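Local atomic coordinates of alcohol dehydrogenase (Thermus sp., PDB entry 4CPD), a protein that probably catalyses the NAD-dependent interconversion of alcohols and their aldehydes or ketones, as a zinc-containing medium-chain dehydrogenase. Residues A[75-89]-A[128-140]. Numbering follows the deposited sequence.
Sequences LQPGDWVVGPFHIAC and VPFSNVNLRKLPP. With ZN (zinc ion), chain F.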
ATOM      1  N   LEU A  75       2.382  -3.798  36.920  1.00 57.69           N
ATOM      2  CA  LEU A  75       3.679  -3.142  37.109  1.00 53.14           C
ATOM      3  C   LEU A  75       3.831  -2.682  38.552  1.00 58.16           C
ATOM      4  O   LEU A  75       2.914  -2.054  39.100  1.00 56.84           O
ATOM      5  CB  LEU A  75       3.768  -1.907  36.219  1.00 52.34           C
ATOM      6  CG  LEU A  75       3.685  -2.080  34.703  1.00 50.32           C
ATOM      7  CD1 LEU A  75       3.712  -0.710  34.049  1.00 46.31           C
ATOM      8  CD2 LEU A  75       4.833  -2.929  34.171  1.00 51.63           C
ATOM      9  N   GLN A  76       4.984  -2.979  39.154  1.00 61.37           N
ATOM     10  CA  GLN A  76       5.316  -2.487  40.496  1.00 61.42           C
ATOM     11  C   GLN A  76       6.632  -1.716  40.387  1.00 58.49           C
ATOM     12  O   GLN A  76       7.300  -1.816  39.369  1.00 53.40           O
ATOM     13  CB  GLN A  76       5.485  -3.624  41.509  1.00 65.08           C
ATOM     14  CG  GLN A  76       4.597  -4.832  41.344  1.00 68.89           C
ATOM     15  CD  GLN A  76       5.400  -6.106  41.572  1.00 75.48           C
ATOM     16  OE1 GLN A  76       5.672  -6.471  42.721  1.00 75.28           O
ATOM     17  NE2 GLN A  76       5.831  -6.760  40.477  1.00 68.61           N
ATOM     18  N   PRO A  77       7.020  -0.980  41.450  1.00 55.79           N
ATOM     19  CA  PRO A  77       8.251  -0.179  41.452  1.00 56.54           C
ATOM     20  C   PRO A  77       9.577  -0.826  41.016  1.00 58.26           C
ATOM     21  O   PRO A  77      10.377  -0.186  40.334  1.00 66.23           O
ATOM     22  CB  PRO A  77       8.318   0.321  42.889  1.00 54.72           C
ATOM     23  CG  PRO A  77       6.870   0.573  43.201  1.00 53.23           C
ATOM     24  CD  PRO A  77       6.125  -0.567  42.550  1.00 49.87           C
ATOM     25  N   GLY A  78       9.850  -2.068  41.347  1.00 54.83           N
ATOM     26  CA  GLY A  78      11.161  -2.598  40.900  1.00 59.65           C
ATOM     27  C   GLY A  78      11.410  -2.726  39.391  1.00 53.91           C
ATOM     28  O   GLY A  78      12.559  -2.724  38.936  1.00 49.71           O
ATOM     29  N   ASP A  79      10.309  -2.811  38.638  1.00 53.83           N
ATOM     30  CA  ASP A  79      10.255  -3.390  37.309  1.00 50.31           C
ATOM     31  C   ASP A  79      10.988  -2.621  36.218  1.00 46.89           C
ATOM     32  O   ASP A  79      10.806  -1.421  36.055  1.00 39.42           O
ATOM     33  CB  ASP A  79       8.792  -3.590  36.896  1.00 51.91           C
ATOM     34  CG  ASP A  79       8.085  -4.678  37.698  1.00 53.27           C
ATOM     35  OD1 ASP A  79       8.738  -5.378  38.512  1.00 56.27           O
ATOM     36  OD2 ASP A  79       6.861  -4.838  37.486  1.00 53.90           O
ATOM     37  N   TRP A  80      11.817  -3.358  35.481  1.00 46.04           N
ATOM     38  CA  TRP A  80      12.485  -2.855  34.300  1.00 45.36           C
ATOM     39  C   TRP A  80      11.485  -2.783  33.158  1.00 43.10           C
ATOM     40  O   TRP A  80      10.778  -3.752  32.876  1.00 44.39           O
ATOM     41  CB  TRP A  80      13.658  -3.757  33.903  1.00 46.44           C
ATOM     42  CG  TRP A  80      14.868  -3.497  34.723  1.00 49.49           C
ATOM     43  CD1 TRP A  80      15.210  -4.120  35.879  1.00 51.11           C
ATOM     44  CD2 TRP A  80      15.887  -2.522  34.479  1.00 49.75           C
ATOM     45  NE1 TRP A  80      16.372  -3.594  36.372  1.00 51.59           N
ATOM     46  CE2 TRP A  80      16.812  -2.610  35.531  1.00 50.24           C
ATOM     47  CE3 TRP A  80      16.106  -1.589  33.483  1.00 52.20           C
ATOM     48  CZ2 TRP A  80      17.942  -1.800  35.609  1.00 46.08           C
ATOM     49  CZ3 TRP A  80      17.236  -0.795  33.561  1.00 54.98           C
ATOM     50  CH2 TRP A  80      18.135  -0.905  34.621  1.00 48.54           C
ATOM     51  N   VAL A  81      11.432  -1.632  32.501  1.00 37.70           N
ATOM     52  CA  VAL A  81      10.467  -1.424  31.439  1.00 38.96           C
ATOM     53  C   VAL A  81      11.035  -0.646  30.260  1.00 40.05           C
ATOM     54  O   VAL A  81      12.047   0.068  30.356  1.00 38.74           O
ATOM     55  CB  VAL A  81       9.212  -0.673  31.915  1.00 39.39           C
ATOM     56  CG1 VAL A  81       8.444  -1.499  32.936  1.00 39.89           C
ATOM     57  CG2 VAL A  81       9.584   0.716  32.450  1.00 39.17           C
ATOM     58  N   VAL A  82      10.348  -0.822  29.142  1.00 37.35           N
ATOM     59  CA  VAL A  82      10.569  -0.054  27.969  1.00 36.14           C
ATOM     60  C   VAL A  82       9.177   0.299  27.365  1.00 36.84           C
ATOM     61  O   VAL A  82       8.142  -0.300  27.707  1.00 37.67           O
ATOM     62  CB  VAL A  82      11.447  -0.837  27.023  1.00 36.65           C
ATOM     63  CG1 VAL A  82      10.635  -1.903  26.320  1.00 35.02           C
ATOM     64  CG2 VAL A  82      12.070   0.087  25.986  1.00 48.42           C
ATOM     65  N   GLY A  83       9.124   1.306  26.512  1.00 39.37           N
ATOM     66  CA  GLY A  83       7.833   1.724  25.958  1.00 38.84           C
ATOM     67  C   GLY A  83       8.011   2.339  24.599  1.00 37.80           C
ATOM     68  O   GLY A  83       9.094   2.824  24.287  1.00 42.72           O
ATOM     69  N   PRO A  84       6.962   2.305  23.779  1.00 37.82           N
ATOM     70  CA  PRO A  84       6.946   3.017  22.504  1.00 38.37           C
ATOM     71  C   PRO A  84       7.210   4.514  22.651  1.00 39.40           C
ATOM     72  O   PRO A  84       6.814   5.122  23.629  1.00 38.54           O
ATOM     73  CB  PRO A  84       5.521   2.826  22.017  1.00 38.22           C
ATOM     74  CG  PRO A  84       5.097   1.553  22.640  1.00 41.83           C
ATOM     75  CD  PRO A  84       5.700   1.586  24.007  1.00 40.75           C
ATOM     76  N   PHE A  85       7.875   5.093  21.666  1.00 39.32           N
ATOM     77  CA  PHE A  85       8.112   6.508  21.642  1.00 39.43           C
ATOM     78  C   PHE A  85       6.851   7.343  21.475  1.00 36.51           C
ATOM     79  O   PHE A  85       6.891   8.545  21.633  1.00 36.61           O
ATOM     80  CB  PHE A  85       9.107   6.843  20.537  1.00 44.23           C
ATOM     81  CG  PHE A  85       8.562   6.732  19.140  1.00 48.39           C
ATOM     82  CD1 PHE A  85       7.903   7.803  18.538  1.00 48.82           C
ATOM     83  CD2 PHE A  85       8.791   5.590  18.388  1.00 50.50           C
ATOM     84  CE1 PHE A  85       7.450   7.717  17.229  1.00 49.48           C
ATOM     85  CE2 PHE A  85       8.325   5.500  17.083  1.00 51.19           C
ATOM     86  CZ  PHE A  85       7.661   6.566  16.504  1.00 50.26           C
ATOM     87  N   HIS A  86       5.746   6.722  21.136  1.00 34.13           N
ATOM     88  CA  HIS A  86       4.539   7.451  20.961  1.00 36.05           C
ATOM     89  C   HIS A  86       3.476   6.823  21.849  1.00 36.11           C
ATOM     90  O   HIS A  86       3.471   5.636  22.045  1.00 36.30           O
ATOM     91  CB  HIS A  86       4.128   7.442  19.487  1.00 37.42           C
ATOM     92  CG  HIS A  86       3.762   6.085  18.975  1.00 38.99           C
ATOM     93  ND1 HIS A  86       4.700   5.176  18.549  1.00 39.74           N
ATOM     94  CD2 HIS A  86       2.559   5.484  18.815  1.00 41.01           C
ATOM     95  CE1 HIS A  86       4.092   4.077  18.138  1.00 38.39           C
ATOM     96  NE2 HIS A  86       2.796   4.230  18.302  1.00 38.17           N
ATOM     97  N   ILE A  87       2.560   7.637  22.361  1.00 38.63           N
ATOM     98  CA  ILE A  87       1.606   7.181  23.350  1.00 40.38           C
ATOM     99  C   ILE A  87       0.259   6.988  22.726  1.00 37.43           C
ATOM    100  O   ILE A  87      -0.027   7.548  21.682  1.00 40.45           O
ATOM    101  CB  ILE A  87       1.486   8.156  24.545  1.00 46.54           C
ATOM    102  CG1 ILE A  87       0.909   9.510  24.114  1.00 54.92           C
ATOM    103  CG2 ILE A  87       2.847   8.413  25.158  1.00 46.80           C
ATOM    104  CD1 ILE A  87       0.235  10.266  25.253  1.00 55.22           C
ATOM    105  N   ALA A  88      -0.564   6.206  23.409  1.00 34.62           N
ATOM    106  CA  ALA A  88      -1.828   5.756  22.898  1.00 36.59           C
ATOM    107  C   ALA A  88      -2.743   5.480  24.060  1.00 38.94           C
ATOM    108  O   ALA A  88      -2.281   5.115  25.125  1.00 44.70           O
ATOM    109  CB  ALA A  88      -1.661   4.510  22.056  1.00 37.14           C
ATOM    110  N   CYS A  89      -4.037   5.650  23.839  1.00 38.11           N
ATOM    111  CA  CYS A  89      -4.998   5.694  24.908  1.00 38.51           C
ATOM    112  C   CYS A  89      -5.644   4.342  25.118  1.00 36.52           C
ATOM    113  O   CYS A  89      -6.101   4.044  26.214  1.00 37.12           O
ATOM    114  CB  CYS A  89      -6.076   6.757  24.587  1.00 42.29           C
ATOM    115  SG  CYS A  89      -7.365   6.240  23.402  1.00 47.71           S
ATOM    116  N   VAL A 128       4.741   8.407  32.172  1.00 41.21           N
ATOM    117  CA  VAL A 128       4.162   7.658  31.087  1.00 38.86           C
ATOM    118  C   VAL A 128       2.653   7.503  31.336  1.00 44.21           C
ATOM    119  O   VAL A 128       2.226   6.715  32.211  1.00 50.66           O
ATOM    120  CB  VAL A 128       4.816   6.269  30.981  1.00 38.88           C
ATOM    121  CG1 VAL A 128       4.147   5.423  29.894  1.00 39.86           C
ATOM    122  CG2 VAL A 128       6.305   6.399  30.706  1.00 37.97           C
ATOM    123  N   PRO A 129       1.824   8.233  30.568  1.00 42.57           N
ATOM    124  CA  PRO A 129       0.369   8.043  30.659  1.00 43.95           C
ATOM    125  C   PRO A 129      -0.131   6.738  30.101  1.00 42.04           C
ATOM    126  O   PRO A 129       0.483   6.191  29.223  1.00 40.72           O
ATOM    127  CB  PRO A 129      -0.187   9.160  29.783  1.00 45.75           C
ATOM    128  CG  PRO A 129       0.916   9.496  28.850  1.00 44.68           C
ATOM    129  CD  PRO A 129       2.185   9.273  29.594  1.00 43.85           C
ATOM    130  N   PHE A 130      -1.261   6.260  30.605  1.00 45.68           N
ATOM    131  CA  PHE A 130      -1.841   5.012  30.123  1.00 50.11           C
ATOM    132  C   PHE A 130      -0.759   3.898  30.075  1.00 47.83           C
ATOM    133  O   PHE A 130      -0.600   3.184  29.077  1.00 48.99           O
ATOM    134  CB  PHE A 130      -2.465   5.219  28.721  1.00 53.05           C
ATOM    135  CG  PHE A 130      -3.509   6.310  28.639  1.00 55.46           C
ATOM    136  CD1 PHE A 130      -4.730   6.193  29.307  1.00 59.51           C
ATOM    137  CD2 PHE A 130      -3.287   7.438  27.840  1.00 58.55           C
ATOM    138  CE1 PHE A 130      -5.688   7.195  29.205  1.00 64.12           C
ATOM    139  CE2 PHE A 130      -4.244   8.438  27.722  1.00 57.62           C
ATOM    140  CZ  PHE A 130      -5.444   8.316  28.406  1.00 62.95           C
ATOM    141  N   SER A 131      -0.007   3.748  31.157  1.00 43.24           N
ATOM    142  CA  SER A 131       1.128   2.824  31.163  1.00 42.36           C
ATOM    143  C   SER A 131       0.698   1.372  30.928  1.00 38.35           C
ATOM    144  O   SER A 131       1.505   0.533  30.496  1.00 37.33           O
ATOM    145  CB  SER A 131       1.921   2.942  32.471  1.00 44.82           C
ATOM    146  OG  SER A 131       1.108   2.627  33.598  1.00 45.54           O
ATOM    147  N   ASN A 132      -0.571   1.096  31.216  1.00 34.87           N
ATOM    148  CA  ASN A 132      -1.215  -0.147  30.827  1.00 35.47           C
ATOM    149  C   ASN A 132      -1.106  -0.420  29.342  1.00 37.40           C
ATOM    150  O   ASN A 132      -1.051  -1.574  28.935  1.00 43.40           O
ATOM    151  CB  ASN A 132      -2.698  -0.170  31.219  1.00 37.42           C
ATOM    152  CG  ASN A 132      -3.500   1.027  30.659  1.00 37.33           C
ATOM    153  OD1 ASN A 132      -3.106   2.199  30.797  1.00 33.62           O
ATOM    154  ND2 ASN A 132      -4.649   0.727  30.047  1.00 34.84           N
ATOM    155  N   VAL A 133      -1.086   0.631  28.537  1.00 36.92           N
ATOM    156  CA  VAL A 133      -0.937   0.504  27.095  1.00 38.76           C
ATOM    157  C   VAL A 133       0.504   0.745  26.640  1.00 39.72           C
ATOM    158  O   VAL A 133       1.001   0.078  25.729  1.00 39.55           O
ATOM    159  CB  VAL A 133      -1.839   1.550  26.414  1.00 39.54           C
ATOM    160  CG1 VAL A 133      -1.599   1.617  24.922  1.00 40.72           C
ATOM    161  CG2 VAL A 133      -3.298   1.259  26.716  1.00 40.77           C
ATOM    162  N   ASN A 134       1.157   1.724  27.256  1.00 39.13           N
ATOM    163  CA  ASN A 134       2.402   2.270  26.736  1.00 38.29           C
ATOM    164  C   ASN A 134       3.709   1.761  27.331  1.00 39.43           C
ATOM    165  O   ASN A 134       4.760   2.333  27.034  1.00 35.23           O
ATOM    166  CB  ASN A 134       2.338   3.778  26.892  1.00 38.09           C
ATOM    167  CG  ASN A 134       1.167   4.371  26.148  1.00 38.75           C
ATOM    168  OD1 ASN A 134       0.257   4.976  26.720  1.00 40.72           O
ATOM    169  ND2 ASN A 134       1.188   4.199  24.858  1.00 40.52           N
ATOM    170  N   LEU A 135       3.661   0.700  28.150  1.00 38.76           N
ATOM    171  CA  LEU A 135       4.899   0.107  28.701  1.00 39.01           C
ATOM    172  C   LEU A 135       4.929  -1.405  28.568  1.00 41.61           C
ATOM    173  O   LEU A 135       3.879  -2.066  28.485  1.00 35.74           O
ATOM    174  CB  LEU A 135       5.066   0.445  30.177  1.00 42.41           C
ATOM    175  CG  LEU A 135       5.477   1.854  30.601  1.00 47.12           C
ATOM    176  CD1 LEU A 135       5.707   1.946  32.108  1.00 45.96           C
ATOM    177  CD2 LEU A 135       6.716   2.319  29.852  1.00 46.80           C
ATOM    178  N   ARG A 136       6.153  -1.952  28.545  1.00 45.37           N
ATOM    179  CA  ARG A 136       6.354  -3.400  28.670  1.00 43.82           C
ATOM    180  C   ARG A 136       7.452  -3.721  29.670  1.00 41.83           C
ATOM    181  O   ARG A 136       8.528  -3.099  29.632  1.00 31.06           O
ATOM    182  CB  ARG A 136       6.712  -4.029  27.326  1.00 44.07           C
ATOM    183  CG  ARG A 136       5.625  -3.950  26.284  1.00 42.81           C
ATOM    184  CD  ARG A 136       4.410  -4.743  26.700  1.00 43.44           C
ATOM    185  NE  ARG A 136       3.439  -4.844  25.623  1.00 49.53           N
ATOM    186  CZ  ARG A 136       2.644  -3.853  25.210  1.00 49.74           C
ATOM    187  NH1 ARG A 136       2.677  -2.650  25.748  1.00 44.65           N
ATOM    188  NH2 ARG A 136       1.800  -4.079  24.229  1.00 54.56           N
ATOM    189  N   LYS A 137       7.145  -4.679  30.559  1.00 43.57           N
ATOM    190  CA  LYS A 137       8.145  -5.331  31.401  1.00 45.50           C
ATOM    191  C   LYS A 137       9.169  -5.942  30.486  1.00 41.16           C
ATOM    192  O   LYS A 137       8.800  -6.480  29.463  1.00 42.42           O
ATOM    193  CB  LYS A 137       7.525  -6.456  32.227  1.00 52.49           C
ATOM    194  CG  LYS A 137       7.011  -6.067  33.609  1.00 60.19           C
ATOM    195  CD  LYS A 137       6.962  -7.280  34.554  1.00 69.20           C
ATOM    196  CE  LYS A 137       8.356  -7.674  35.087  1.00 69.41           C
ATOM    197  NZ  LYS A 137       8.333  -8.359  36.424  1.00 67.21           N
ATOM    198  N   LEU A 138      10.444  -5.834  30.833  1.00 42.49           N
ATOM    199  CA  LEU A 138      11.506  -6.575  30.139  1.00 43.95           C
ATOM    200  C   LEU A 138      11.445  -8.044  30.487  1.00 46.65           C
ATOM    201  O   LEU A 138      11.233  -8.406  31.647  1.00 38.97           O
ATOM    202  CB  LEU A 138      12.891  -6.051  30.499  1.00 43.22           C
ATOM    203  CG  LEU A 138      13.390  -4.931  29.596  1.00 47.63           C
ATOM    204  CD1 LEU A 138      12.411  -3.778  29.538  1.00 46.25           C
ATOM    205  CD2 LEU A 138      14.743  -4.426  30.041  1.00 50.46           C
ATOM    206  N   PRO A 139      11.615  -8.909  29.473  1.00 55.69           N
ATOM    207  CA  PRO A 139      11.782 -10.312  29.812  1.00 59.23           C
ATOM    208  C   PRO A 139      13.036 -10.498  30.650  1.00 57.54           C
ATOM    209  O   PRO A 139      13.971  -9.732  30.496  1.00 58.91           O
ATOM    210  CB  PRO A 139      11.936 -10.985  28.450  1.00 60.71           C
ATOM    211  CG  PRO A 139      11.238 -10.087  27.489  1.00 57.68           C
ATOM    212  CD  PRO A 139      11.450  -8.700  28.019  1.00 55.58           C
ATOM    213  N   PRO A 140      13.065 -11.534  31.498  1.00 66.21           N
ATOM    214  CA  PRO A 140      14.064 -11.631  32.577  1.00 71.13           C
ATOM    215  C   PRO A 140      15.553 -11.608  32.138  1.00 68.45           C
ATOM    216  O   PRO A 140      16.407 -11.157  32.897  1.00 62.37           O
ATOM    217  CB  PRO A 140      13.693 -12.952  33.281  1.00 72.19           C
ATOM    218  CG  PRO A 140      12.881 -13.729  32.290  1.00 68.29           C
ATOM    219  CD  PRO A 140      12.185 -12.719  31.435  1.00 66.15           C
TER
HETATM  220 ZN    ZN F1300      -6.330   6.067  21.347  1.00 38.66          ZN
HETATM  221  O   HOH W   1       5.619   4.465  26.187  1.00 41.29           O
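In the GroES-like catalytic domain of this medium-chain dehydrogenase, strand 80-82 pairs antiparallel with the short strand 136-137, and beyond strand 80-82 the chain runs past helix 131-134 to C89 of the four-cysteine zinc site. V82 and R136 form the hydrogen-bonded pair: R136 N reaches V82 O at 2.7 Å, and V82 N bonds back to R136 O within the carbonyl plane. L138 N to W80 O extends the ladder. On the face of V81 and K137, V81 CG2 and L75 CD1 both meet L135 CD1, the latter pair at 3.8 Å; V81 and L135 are buried, and partly exposed L75 closes this apolar patch. Near the surface, the long K137 chain turns at its CG-CD bond (chi3 77°), bringing its charged NZ to 3.7 Å from D79 OD1, a long salt bridge, while D79 OD2 accepts Q76 N across a type I turn. Were D79 an alanine, the K137 ammonium and the Q76 amide would probably both lose this carboxylate, leaving the turn less firmly held. G83 CA passes 3.3 Å from N134 O, a place suited to a residue without a side chain. V133 O lies in the plane of the R136 guanidinium, and L135 O, tilted from it, takes a second bond from NH1; arginine suits because NE can also salt-bridge D300. C89, whose thiolate is a natural zinc ligand, binds the metal with C92, C95 and C103, SG at 2.3 Å; the flat F130 ring receives its CA-H in a CH-pi contact, C89 CA lying 4.0 Å from the ring centroid.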